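Local coordinates for protein endo-xylogalacturonan hydrolase A (Aspergillus tubingensis, PDB 4C2L) that breaks down xylogalacturonan, the xylose-substituted galacturonan of pectin's hairy regions, as a secreted glycoside hydrolase of family 28, at residues D192-T197 against K216-V222; Q118-D122 against A177-N183; C351-I355 against T374-V380; V61-C67 against M93-V99. All coordinates share one frame. Residue numbers count along the deposited sequence, not the author numbering.

Contact 1: residues D192-T197 against K216-V222; sequences DIGEST and KPSSNYV. With NAG (2-acetamido-2-deoxy-beta-D-glucopyranose), chain B; SO4 (sulfate ion), chain E.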
loop_
_atom_site.group_PDB
_atom_site.type_symbol
_atom_site.label_atom_id
_atom_site.label_comp_id
_atom_site.label_asym_id
_atom_site.label_seq_id
_atom_site.Cartn_x
_atom_site.Cartn_y
_atom_site.Cartn_z
ATOM N N ASP A 192 -2.161 -0.481 -2.257
ATOM C CA ASP A 192 -1.572 -0.423 -3.582
ATOM C C ASP A 192 -2.559 0.382 -4.401
ATOM O O ASP A 192 -3.645 -0.123 -4.728
ATOM C CB ASP A 192 -1.449 -1.826 -4.183
ATOM C CG ASP A 192 -0.202 -2.571 -3.720
ATOM O OD1 ASP A 192 0.611 -2.034 -2.950
ATOM O OD2 ASP A 192 -0.048 -3.715 -4.160
ATOM N N ILE A 193 -2.214 1.635 -4.698
ATOM C CA ILE A 193 -3.152 2.532 -5.378
ATOM C C ILE A 193 -2.737 2.653 -6.831
ATOM O O ILE A 193 -1.710 3.253 -7.132
ATOM C CB ILE A 193 -3.213 3.924 -4.686
ATOM C CG1 ILE A 193 -3.509 3.761 -3.176
ATOM C CG2 ILE A 193 -4.240 4.826 -5.385
ATOM C CD1 ILE A 193 -4.824 3.062 -2.846
ATOM N N GLY A 194 -3.516 2.028 -7.714
ATOM C CA GLY A 194 -3.249 2.056 -9.143
ATOM C C GLY A 194 -4.210 2.992 -9.851
ATOM O O GLY A 194 -4.492 4.097 -9.365
ATOM N N GLU A 195 -4.721 2.539 -11.000
ATOM C CA GLU A 195 -5.552 3.364 -11.862
ATOM C C GLU A 195 -6.783 3.845 -11.115
ATOM O O GLU A 195 -7.711 3.063 -10.837
ATOM C CB GLU A 195 -5.967 2.570 -13.105
ATOM C CG GLU A 195 -6.635 3.434 -14.164
ATOM C CD GLU A 195 -7.383 2.623 -15.210
ATOM O OE1 GLU A 195 -7.360 1.375 -15.169
ATOM O OE2 GLU A 195 -8.014 3.252 -16.082
ATOM N N SER A 196 -6.781 5.132 -10.766
ATOM C CA SER A 196 -7.829 5.704 -9.948
ATOM C C SER A 196 -7.638 7.199 -9.889
ATOM O O SER A 196 -6.570 7.705 -10.246
ATOM C CB SER A 196 -7.781 5.137 -8.512
ATOM O OG SER A 196 -6.519 5.395 -7.913
ATOM N N THR A 197 -8.665 7.895 -9.428
ATOM C CA THR A 197 -8.569 9.323 -9.131
ATOM C C THR A 197 -9.283 9.626 -7.826
ATOM O O THR A 197 -10.301 9.007 -7.520
ATOM C CB THR A 197 -9.191 10.185 -10.254
ATOM O OG1 THR A 197 -10.555 9.793 -10.443
ATOM C CG2 THR A 197 -8.426 10.010 -11.558
ATOM N N LYS A 216 0.979 3.034 -7.704
ATOM C CA LYS A 216 1.194 2.172 -8.850
ATOM C C LYS A 216 0.784 2.925 -10.119
ATOM O O LYS A 216 0.187 4.002 -10.029
ATOM C CB LYS A 216 0.373 0.896 -8.667
ATOM C CG LYS A 216 0.747 0.129 -7.401
ATOM C CD LYS A 216 2.207 -0.329 -7.461
ATOM C CE LYS A 216 2.513 -1.442 -6.452
ATOM N NZ LYS A 216 3.983 -1.690 -6.392
ATOM N N PRO A 217 1.081 2.351 -11.296
ATOM C CA PRO A 217 0.792 3.034 -12.561
ATOM C C PRO A 217 -0.645 3.518 -12.670
ATOM O O PRO A 217 -1.586 2.808 -12.280
ATOM C CB PRO A 217 1.090 1.951 -13.600
ATOM C CG PRO A 217 2.228 1.216 -12.988
ATOM C CD PRO A 217 1.852 1.112 -11.524
ATOM N N SER A 218 -0.794 4.732 -13.194
ATOM C CA SER A 218 -2.076 5.426 -13.390
ATOM C C SER A 218 -2.760 5.955 -12.127
ATOM O O SER A 218 -3.913 6.398 -12.191
ATOM C CB SER A 218 -3.048 4.628 -14.282
ATOM O OG SER A 218 -2.386 4.264 -15.480
ATOM N N SER A 219 -2.070 5.942 -10.984
ATOM C CA SER A 219 -2.611 6.664 -9.835
ATOM C C SER A 219 -2.525 8.170 -10.079
ATOM O O SER A 219 -1.546 8.671 -10.648
ATOM C CB SER A 219 -1.926 6.277 -8.516
ATOM O OG SER A 219 -0.518 6.285 -8.637
ATOM N N ASN A 220 -3.565 8.874 -9.652
ATOM C CA ASN A 220 -3.686 10.315 -9.905
ATOM C C ASN A 220 -4.576 10.914 -8.839
ATOM O O ASN A 220 -5.641 10.369 -8.519
ATOM C CB ASN A 220 -4.316 10.527 -11.297
ATOM C CG ASN A 220 -4.272 11.970 -11.773
ATOM O OD1 ASN A 220 -3.569 12.819 -11.216
ATOM N ND2 ASN A 220 -5.044 12.253 -12.835
ATOM N N TYR A 221 -4.149 12.051 -8.291
ATOM C CA TYR A 221 -4.896 12.741 -7.231
ATOM C C TYR A 221 -5.121 11.824 -6.027
ATOM O O TYR A 221 -6.262 11.454 -5.703
ATOM C CB TYR A 221 -6.211 13.323 -7.749
ATOM C CG TYR A 221 -6.005 14.401 -8.788
ATOM C CD1 TYR A 221 -5.398 15.608 -8.450
ATOM C CD2 TYR A 221 -6.423 14.213 -10.104
ATOM C CE1 TYR A 221 -5.193 16.601 -9.403
ATOM C CE2 TYR A 221 -6.234 15.208 -11.066
ATOM C CZ TYR A 221 -5.618 16.393 -10.701
ATOM O OH TYR A 221 -5.424 17.377 -11.647
ATOM N N VAL A 222 -4.025 11.475 -5.371
ATOM C CA VAL A 222 -4.071 10.688 -4.132
ATOM C C VAL A 222 -3.572 11.565 -3.000
ATOM O O VAL A 222 -2.529 12.230 -3.125
ATOM C CB VAL A 222 -3.212 9.403 -4.206
ATOM C CG1 VAL A 222 -3.396 8.546 -2.942
ATOM C CG2 VAL A 222 -3.578 8.598 -5.453
HETATM C C1 NAG B . -5.295 18.417 -5.302
HETATM C C2 NAG B . -6.010 18.640 -3.962
HETATM C C3 NAG B . -7.466 18.174 -3.934
HETATM C C4 NAG B . -8.221 18.395 -5.242
HETATM C C5 NAG B . -7.339 18.063 -6.454
HETATM C C6 NAG B . -8.040 18.414 -7.758
HETATM C C7 NAG B . -4.542 18.609 -2.032
HETATM C C8 NAG B . -3.876 17.787 -0.964
HETATM N N2 NAG B . -5.316 17.950 -2.888
HETATM O O3 NAG B . -8.107 18.919 -2.930
HETATM O O4 NAG B . -9.399 17.609 -5.237
HETATM O O5 NAG B . -6.123 18.791 -6.388
HETATM O O6 NAG B . -8.235 19.810 -7.777
HETATM O O7 NAG B . -4.361 19.820 -2.104
HETATM S S SO4 E . 6.959 -3.760 -6.787
HETATM O O1 SO4 E . 7.568 -4.205 -5.515
HETATM O O2 SO4 E . 7.851 -4.172 -7.900
HETATM O O3 SO4 E . 6.814 -2.300 -6.687
HETATM O O4 SO4 E . 5.662 -4.430 -6.981
#
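I193, K216 and T197 bury the most surface where the chain of one coil turns a corner beside the next. The best-formed link is K216 N to I193 O, a 2.8 Å hydrogen bond, and I193 puts its CG2 3.8 Å from V222 CG2. K216 carries its aliphatic chain past G194 (CB to G194 CA 3.8 Å); its NZ is hydrogen-bonded to G238 O and only weakly to O4 of a sulfate, at 3.3 Å. Within the type II turn from K216 to S219, S218 O accepts a weak bond from S196 N, at 3.4 Å. N220 N gives S196 O a second weak bond, at 3.3 Å, and a CA-H...O contact of 3.2 Å from T197 CA to N220 O adds to it, while T197 OG1 is hydrogen-bonded to T166 OG1. Such corners stacked on successive coils are characteristic of the right-handed parallel beta-helix of family 28, with the side chain of D192 about 7 Å from that of D210, the probable proton donor.

Contact 2: residues Q118-D122 against A177-N183; sequences QDAWD and ANSKSDN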
loop_
_atom_site.group_PDB
_atom_site.type_symbol
_atom_site.label_atom_id
_atom_site.label_comp_id
_atom_site.label_asym_id
_atom_site.label_seq_id
_atom_site.Cartn_x
_atom_site.Cartn_y
_atom_site.Cartn_z
ATOM N N GLN A 118 -1.542 -16.648 7.990
ATOM C CA GLN A 118 -0.332 -17.377 8.427
ATOM C C GLN A 118 0.044 -18.505 7.470
ATOM O O GLN A 118 1.211 -18.636 7.087
ATOM C CB GLN A 118 -0.508 -17.966 9.839
ATOM C CG GLN A 118 0.783 -18.578 10.379
ATOM C CD GLN A 118 1.848 -17.527 10.698
ATOM O OE1 GLN A 118 1.581 -16.549 11.407
ATOM N NE2 GLN A 118 3.057 -17.719 10.172
ATOM N N ASP A 119 -0.934 -19.333 7.116
ATOM C CA ASP A 119 -0.638 -20.472 6.252
ATOM C C ASP A 119 -0.075 -20.015 4.905
ATOM O O ASP A 119 0.854 -20.632 4.378
ATOM C CB ASP A 119 -1.876 -21.342 6.042
ATOM C CG ASP A 119 -2.250 -22.145 7.273
ATOM O OD1 ASP A 119 -1.530 -22.099 8.297
ATOM O OD2 ASP A 119 -3.297 -22.818 7.214
ATOM N N ALA A 120 -0.642 -18.940 4.364
ATOM C CA ALA A 120 -0.174 -18.378 3.100
ATOM C C ALA A 120 1.261 -17.892 3.236
ATOM O O ALA A 120 2.077 -18.105 2.335
ATOM C CB ALA A 120 -1.090 -17.252 2.636
ATOM N N TRP A 121 1.591 -17.240 4.355
ATOM C CA TRP A 121 2.971 -16.753 4.501
ATOM C C TRP A 121 3.949 -17.885 4.584
ATOM O O TRP A 121 5.045 -17.808 4.046
ATOM C CB TRP A 121 3.137 -15.865 5.728
ATOM C CG TRP A 121 2.174 -14.722 5.783
ATOM C CD1 TRP A 121 1.611 -14.018 4.713
ATOM C CD2 TRP A 121 1.628 -14.096 6.991
ATOM N NE1 TRP A 121 0.762 -13.035 5.181
ATOM C CE2 TRP A 121 0.744 -13.028 6.539
ATOM C CE3 TRP A 121 1.775 -14.326 8.368
ATOM C CZ2 TRP A 121 0.032 -12.226 7.438
ATOM C CZ3 TRP A 121 1.071 -13.506 9.261
ATOM C CH2 TRP A 121 0.223 -12.480 8.810
ATOM N N ASP A 122 3.564 -18.954 5.271
ATOM C CA ASP A 122 4.456 -20.102 5.424
ATOM C C ASP A 122 4.618 -20.862 4.117
ATOM O O ASP A 122 5.727 -21.291 3.777
ATOM C CB ASP A 122 3.946 -21.025 6.534
ATOM C CG ASP A 122 4.057 -20.391 7.920
ATOM O OD1 ASP A 122 5.003 -19.639 8.201
ATOM O OD2 ASP A 122 3.202 -20.690 8.753
ATOM N N ALA A 177 -0.221 -7.075 10.301
ATOM C CA ALA A 177 0.156 -8.420 9.883
ATOM C C ALA A 177 1.319 -8.836 10.768
ATOM O O ALA A 177 2.370 -8.187 10.736
ATOM C CB ALA A 177 0.573 -8.413 8.416
ATOM N N ASN A 178 1.114 -9.886 11.574
ATOM C CA ASN A 178 2.140 -10.417 12.471
ATOM C C ASN A 178 2.200 -11.924 12.360
ATOM O O ASN A 178 1.192 -12.591 12.561
ATOM C CB ASN A 178 1.832 -10.035 13.919
ATOM C CG ASN A 178 1.987 -8.545 14.161
ATOM O OD1 ASN A 178 0.996 -7.811 14.153
ATOM N ND2 ASN A 178 3.225 -8.085 14.315
ATOM N N SER A 179 3.373 -12.437 12.014
ATOM C CA SER A 179 3.579 -13.872 11.882
ATOM C C SER A 179 3.839 -14.514 13.237
ATOM O O SER A 179 4.549 -13.963 14.063
ATOM C CB SER A 179 4.785 -14.148 10.993
ATOM O OG SER A 179 4.987 -15.552 10.898
ATOM N N LYS A 180 3.254 -15.685 13.441
ATOM C CA LYS A 180 3.494 -16.496 14.631
ATOM C C LYS A 180 4.737 -17.382 14.490
ATOM O O LYS A 180 5.101 -18.117 15.420
ATOM C CB LYS A 180 2.254 -17.347 14.896
ATOM C CG LYS A 180 1.091 -16.526 15.425
ATOM C CD LYS A 180 -0.102 -17.399 15.792
ATOM C CE LYS A 180 -1.214 -17.318 14.760
ATOM N NZ LYS A 180 -1.803 -15.945 14.621
ATOM N N SER A 181 5.390 -17.316 13.334
ATOM C CA SER A 181 6.589 -18.123 13.091
ATOM C C SER A 181 7.746 -17.222 12.688
ATOM O O SER A 181 7.666 -16.005 12.842
ATOM C CB SER A 181 6.325 -19.166 12.003
ATOM O OG SER A 181 6.205 -18.582 10.729
ATOM N N ASP A 182 8.795 -17.830 12.148
ATOM C CA ASP A 182 9.966 -17.098 11.687
ATOM C C ASP A 182 9.790 -16.605 10.262
ATOM O O ASP A 182 10.624 -15.855 9.767
ATOM C CB ASP A 182 11.201 -17.990 11.749
ATOM C CG ASP A 182 11.518 -18.441 13.161
ATOM O OD1 ASP A 182 11.890 -17.562 13.970
ATOM O OD2 ASP A 182 11.390 -19.661 13.453
ATOM N N ASN A 183 8.727 -17.051 9.598
ATOM C CA ASN A 183 8.445 -16.579 8.241
ATOM C C ASN A 183 7.696 -15.262 8.307
ATOM O O ASN A 183 6.638 -15.195 8.915
ATOM C CB ASN A 183 7.620 -17.604 7.473
ATOM C CG ASN A 183 8.396 -18.875 7.198
ATOM O OD1 ASN A 183 9.576 -18.824 6.860
ATOM N ND2 ASN A 183 7.728 -20.001 7.303
HETATM O O HOH W 1 -0.538 -15.113 12.250
#
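Two consecutive ST turns, built on S179 and S181, shape the loop that follows strand 168-176 of the beta-helix and face Q118, W121 and D122 of helix 118-126. In the first, S181 N donates to S179 OG at 3.0 Å; in the second, N183 N donates to S181 OG at 3.2 Å. The helix answers with residues one turn apart. Q118 uses both ends of its amide: OE1 accepts from K180 N at 2.8 Å, and NE2 donates to S179 OG at 3.0 Å. W121 supplies the apolar part, with CZ2 4.0 Å from A177 CB and CZ3 3.6 Å from S179 CA, while N178 O lies at the edge of its ring. A water joins Q118 OE1, N178 O and K180 NZ. The contact joins an outlying helix to a loop whose A177 side chain is about 9 Å from that of the probable proton donor D210. D122 completes it: its OD1 accepts from both S181 OG, at 3.0 Å, and N183 ND2, at 2.9 Å.

Contact 3: residues C351-I355 against T374-V380; sequences CGISI and TPSDLGV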
loop_
_atom_site.group_PDB
_atom_site.type_symbol
_atom_site.label_atom_id
_atom_site.label_comp_id
_atom_site.label_asym_id
_atom_site.label_seq_id
_atom_site.Cartn_x
_atom_site.Cartn_y
_atom_site.Cartn_z
ATOM N N CYS A 351 15.404 14.549 -12.948
ATOM C CA CYS A 351 15.433 14.295 -11.510
ATOM C C CYS A 351 14.959 15.544 -10.780
ATOM O O CYS A 351 15.704 16.152 -10.008
ATOM C CB CYS A 351 16.859 13.916 -11.104
ATOM S SG CYS A 351 17.054 13.330 -9.398
ATOM N N GLY A 352 13.710 15.927 -11.026
ATOM C CA GLY A 352 13.192 17.200 -10.560
ATOM C C GLY A 352 12.742 17.115 -9.114
ATOM O O GLY A 352 11.552 17.220 -8.823
ATOM N N ILE A 353 13.702 16.941 -8.216
ATOM C CA ILE A 353 13.398 16.842 -6.787
ATOM C C ILE A 353 13.975 18.021 -6.014
ATOM O O ILE A 353 15.104 18.454 -6.271
ATOM C CB ILE A 353 13.807 15.466 -6.191
ATOM C CG1 ILE A 353 13.526 15.405 -4.677
ATOM C CG2 ILE A 353 15.235 15.087 -6.536
ATOM C CD1 ILE A 353 13.661 14.007 -4.090
ATOM N N SER A 354 13.167 18.567 -5.114
ATOM C CA SER A 354 13.574 19.660 -4.228
ATOM C C SER A 354 13.378 19.233 -2.772
ATOM O O SER A 354 12.281 18.795 -2.418
ATOM C CB SER A 354 12.734 20.902 -4.530
ATOM O OG SER A 354 13.097 21.999 -3.708
ATOM N N ILE A 355 14.412 19.385 -1.953
ATOM C CA ILE A 355 14.372 18.964 -0.567
ATOM C C ILE A 355 14.531 20.179 0.333
ATOM O O ILE A 355 15.414 21.014 0.104
ATOM C CB ILE A 355 15.472 17.932 -0.274
ATOM C CG1 ILE A 355 15.338 16.740 -1.228
ATOM C CG2 ILE A 355 15.406 17.470 1.183
ATOM C CD1 ILE A 355 16.499 15.776 -1.196
ATOM N N THR A 374 21.418 14.256 -9.723
ATOM C CA THR A 374 20.535 15.150 -8.999
ATOM C C THR A 374 20.787 16.583 -9.444
ATOM O O THR A 374 21.899 16.914 -9.876
ATOM C CB THR A 374 20.733 15.035 -7.469
ATOM O OG1 THR A 374 22.126 15.148 -7.159
ATOM C CG2 THR A 374 20.216 13.677 -6.953
ATOM N N PRO A 375 19.762 17.431 -9.362
ATOM C CA PRO A 375 19.829 18.794 -9.901
ATOM C C PRO A 375 20.607 19.769 -9.011
ATOM O O PRO A 375 20.802 19.526 -7.820
ATOM C CB PRO A 375 18.365 19.218 -9.950
ATOM C CG PRO A 375 17.714 18.439 -8.855
ATOM C CD PRO A 375 18.420 17.121 -8.829
ATOM N N SER A 376 21.019 20.888 -9.597
ATOM C CA SER A 376 21.785 21.895 -8.856
ATOM C C SER A 376 20.991 22.541 -7.726
ATOM O O SER A 376 21.578 23.074 -6.791
ATOM C CB SER A 376 22.323 22.966 -9.820
ATOM O OG SER A 376 21.278 23.442 -10.659
ATOM N N ASP A 377 19.669 22.492 -7.789
ATOM C CA ASP A 377 18.867 23.142 -6.749
ATOM C C ASP A 377 18.238 22.107 -5.805
ATOM O O ASP A 377 17.135 22.312 -5.291
ATOM C CB ASP A 377 17.785 24.037 -7.379
ATOM C CG ASP A 377 16.717 23.234 -8.161
ATOM O OD1 ASP A 377 16.981 22.075 -8.549
ATOM O OD2 ASP A 377 15.611 23.775 -8.394
ATOM N N LEU A 378 18.932 20.990 -5.603
ATOM C CA LEU A 378 18.388 19.883 -4.796
ATOM C C LEU A 378 17.983 20.326 -3.389
ATOM O O LEU A 378 16.889 20.000 -2.927
ATOM C CB LEU A 378 19.382 18.732 -4.719
ATOM C CG LEU A 378 18.921 17.511 -3.916
ATOM C CD1 LEU A 378 17.750 16.831 -4.613
ATOM C CD2 LEU A 378 20.088 16.556 -3.747
ATOM N N GLY A 379 18.870 21.053 -2.710
ATOM C CA GLY A 379 18.558 21.598 -1.394
ATOM C C GLY A 379 19.283 20.972 -0.219
ATOM O O GLY A 379 19.117 21.425 0.908
ATOM N N VAL A 380 20.060 19.920 -0.473
ATOM C CA VAL A 380 20.947 19.309 0.521
ATOM C C VAL A 380 22.290 19.009 -0.143
ATOM O O VAL A 380 22.360 18.844 -1.364
ATOM C CB VAL A 380 20.382 17.997 1.135
ATOM C CG1 VAL A 380 19.078 18.253 1.881
ATOM C CG2 VAL A 380 20.214 16.903 0.086
HETATM O O HOH W 2 15.009 20.174 -8.523
#
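The last coils of a beta-helix illustrate how a regular strand can be covered by an irregular segment. C351, near the start of strand 350-358, puts its SG 3.9 Å from T374 CA and its O 3.1 Å from P375 CD; the same sulfur forms the disulfide with C345. G352 is the centre of an inverse gamma turn, closed by I353 N donating to C351 O at 2.8 Å. I353 brings CG2 to within 3.6 Å of L378 CD1, and a water 2.8 Å from I353 O and 2.7 Å from D377 OD1 joins the two. The CA-to-CB bond of S354 points away, but S354 CA approaches L378 O at 3.6 Å. That carbonyl accepts the one direct hydrogen bond of the contact, from I355 N at 2.7 Å; L378 ends a type I turn begun at P375. I355, with the most buried area, adds CD1 to L378 CD1 and CG2 to V380 CG1, both 3.8 Å, while G379 CA comes 3.5 Å from I355 O, where a CB would clash. Around these apolar groups, I355 and L378 meet L343 of strand 339-344, V380 rests on V369 of strand 368-372, and I353 packs on strand 319-329.

Contact 4: residues V61-C67 against M93-V99; sequences VLDLGSC and MISVSNV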
loop_
_atom_site.group_PDB
_atom_site.type_symbol
_atom_site.label_atom_id
_atom_site.label_comp_id
_atom_site.label_asym_id
_atom_site.label_seq_id
_atom_site.Cartn_x
_atom_site.Cartn_y
_atom_site.Cartn_z
ATOM N N VAL A 61 -14.522 -16.389 -1.794
ATOM C CA VAL A 61 -14.497 -14.964 -2.156
ATOM C C VAL A 61 -15.820 -14.301 -1.780
ATOM O O VAL A 61 -16.882 -14.846 -2.093
ATOM C CB VAL A 61 -14.287 -14.792 -3.667
ATOM C CG1 VAL A 61 -14.443 -13.323 -4.068
ATOM C CG2 VAL A 61 -12.920 -15.343 -4.071
ATOM N N LEU A 62 -15.754 -13.152 -1.114
ATOM C CA LEU A 62 -16.949 -12.358 -0.805
ATOM C C LEU A 62 -17.065 -11.247 -1.830
ATOM O O LEU A 62 -16.239 -10.335 -1.867
ATOM C CB LEU A 62 -16.848 -11.736 0.595
ATOM C CG LEU A 62 -17.982 -10.793 1.003
ATOM C CD1 LEU A 62 -19.331 -11.486 0.917
ATOM C CD2 LEU A 62 -17.739 -10.277 2.419
ATOM N N ASP A 63 -18.081 -11.342 -2.672
ATOM C CA ASP A 63 -18.258 -10.391 -3.750
ATOM C C ASP A 63 -19.317 -9.378 -3.328
ATOM O O ASP A 63 -20.440 -9.759 -2.991
ATOM C CB ASP A 63 -18.681 -11.143 -5.017
ATOM C CG ASP A 63 -18.609 -10.279 -6.246
ATOM O OD1 ASP A 63 -19.334 -9.263 -6.276
ATOM O OD2 ASP A 63 -17.835 -10.610 -7.181
ATOM N N LEU A 64 -18.948 -8.104 -3.303
ATOM C CA LEU A 64 -19.848 -7.042 -2.826
ATOM C C LEU A 64 -20.588 -6.329 -3.963
ATOM O O LEU A 64 -21.156 -5.246 -3.767
ATOM C CB LEU A 64 -19.077 -6.028 -1.967
ATOM C CG LEU A 64 -18.396 -6.600 -0.716
ATOM C CD1 LEU A 64 -17.788 -5.460 0.111
ATOM C CD2 LEU A 64 -19.372 -7.415 0.129
ATOM N N GLY A 65 -20.628 -6.973 -5.123
ATOM C CA GLY A 65 -21.143 -6.332 -6.329
ATOM C C GLY A 65 -22.596 -5.891 -6.293
ATOM O O GLY A 65 -22.982 -5.028 -7.067
ATOM N N SER A 66 -23.414 -6.452 -5.414
ATOM C CA SER A 66 -24.829 -6.052 -5.396
ATOM C C SER A 66 -25.061 -4.764 -4.598
ATOM O O SER A 66 -26.180 -4.268 -4.504
ATOM C CB SER A 66 -25.708 -7.186 -4.883
ATOM O OG SER A 66 -25.427 -7.410 -3.529
ATOM N N CYS A 67 -23.992 -4.225 -4.031
ATOM C CA CYS A 67 -24.067 -2.979 -3.292
ATOM C C CYS A 67 -24.320 -1.833 -4.260
ATOM O O CYS A 67 -23.599 -1.671 -5.231
ATOM C CB CYS A 67 -22.746 -2.736 -2.572
ATOM S SG CYS A 67 -22.704 -1.150 -1.722
ATOM N N MET A 93 -10.042 -11.471 -1.912
ATOM C CA MET A 93 -10.829 -12.132 -0.874
ATOM C C MET A 93 -12.162 -11.413 -0.731
ATOM O O MET A 93 -13.210 -12.059 -0.651
ATOM C CB MET A 93 -10.049 -12.111 0.432
ATOM C CG MET A 93 -8.675 -12.734 0.236
ATOM S SD MET A 93 -7.690 -12.764 1.739
ATOM C CE MET A 93 -8.466 -14.115 2.604
ATOM N N ILE A 94 -12.121 -10.081 -0.671
ATOM C CA ILE A 94 -13.329 -9.260 -0.798
ATOM C C ILE A 94 -13.211 -8.501 -2.113
ATOM O O ILE A 94 -12.272 -7.708 -2.304
ATOM C CB ILE A 94 -13.486 -8.246 0.366
ATOM C CG1 ILE A 94 -13.506 -8.982 1.705
ATOM C CG2 ILE A 94 -14.760 -7.428 0.193
ATOM C CD1 ILE A 94 -13.374 -8.045 2.905
ATOM N N SER A 95 -14.146 -8.766 -3.024
ATOM C CA SER A 95 -14.077 -8.179 -4.375
ATOM C C SER A 95 -15.117 -7.063 -4.498
ATOM O O SER A 95 -16.306 -7.283 -4.243
ATOM C CB SER A 95 -14.299 -9.257 -5.439
ATOM O OG SER A 95 -14.456 -8.651 -6.725
ATOM N N VAL A 96 -14.660 -5.862 -4.863
ATOM C CA VAL A 96 -15.539 -4.696 -4.966
ATOM C C VAL A 96 -15.347 -4.169 -6.381
ATOM O O VAL A 96 -14.485 -3.319 -6.632
ATOM C CB VAL A 96 -15.209 -3.616 -3.903
ATOM C CG1 VAL A 96 -16.239 -2.488 -3.928
ATOM C CG2 VAL A 96 -15.176 -4.230 -2.499
ATOM N N SER A 97 -16.126 -4.717 -7.308
ATOM C CA SER A 97 -15.931 -4.434 -8.725
ATOM C C SER A 97 -17.073 -3.588 -9.257
ATOM O O SER A 97 -18.234 -4.006 -9.191
ATOM C CB SER A 97 -15.854 -5.744 -9.517
ATOM O OG SER A 97 -15.535 -5.482 -10.879
ATOM N N ASN A 98 -16.748 -2.411 -9.780
ATOM C CA ASN A 98 -17.761 -1.531 -10.369
ATOM C C ASN A 98 -18.927 -1.246 -9.419
ATOM O O ASN A 98 -20.100 -1.312 -9.801
ATOM C CB ASN A 98 -18.267 -2.116 -11.700
ATOM C CG ASN A 98 -18.923 -1.066 -12.577
ATOM O OD1 ASN A 98 -18.745 0.133 -12.365
ATOM N ND2 ASN A 98 -19.691 -1.510 -13.561
ATOM N N VAL A 99 -18.601 -0.913 -8.174
ATOM C CA VAL A 99 -19.626 -0.603 -7.203
ATOM C C VAL A 99 -19.674 0.907 -7.087
ATOM O O VAL A 99 -18.631 1.547 -6.968
ATOM C CB VAL A 99 -19.310 -1.260 -5.843
ATOM C CG1 VAL A 99 -20.190 -0.691 -4.734
ATOM C CG2 VAL A 99 -19.472 -2.771 -5.969
HETATM O O HOH W 3 -17.965 -6.656 -6.668
HETATM O O HOH W 4 -16.542 -8.723 -7.987
HETATM O O HOH W 5 -21.491 -3.901 -9.315
#
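L64 CD1 lies at the apolar centre of this pairing of successive coils in the parallel beta-helix, 3.6 Å from I94 CG2 and 3.9 Å from V96 CG2. Beside it V99, the residue of its segment with the most surface covered, fits its CG1 3.9 Å from CB of C67, a residue whose SG forms the disulfide with C70. L62 and I94 point to the same inner side of the sheet; L62 meets I35 and T36, and L64 meets L39, of helix 32-42, which covers this part of the fold. Moving outward, the backbones run parallel and in register, bridged at L62 with I94 and at D63 with S95. L62 N donates to M93 O at 2.8 Å, S95 N to L62 O at 2.9 Å, and L64 N to S95 O at 2.9 Å, an alternation expected of parallel strands. The strand of 61-67 ends in a type I turn from L64 to C67. At the solvent edge D63 begins an Asx turn, its OD1 accepting from G65 N at 2.9 Å. A water joins that OD1, S95 O and S97 N, and a second sits 2.4 Å from both D63 OD2 and S95 OG.

The four contacts show how one beta-helix varies its joints with position. Contacts 1 and 4 both pair successive coils in parallel and reach the same sheet; contact 4 is buried and keeps three sound backbone bonds, whereas the looser pairing of contact 1 has one good bond and two weak ones. Contact 3, which reaches a sheet also touched by contact 1, sets a strand against a loop and relies on apolar side chains plus one backbone bond. Contact 2 involves no strand: it lies on a helix and loop outside the coils, where side-chain hydrogen bonds dominate. Contacts 1 to 3 are partly buried. Contacts 3 and 4, about 44 Å between centres, lie toward the beta-helix's two ends.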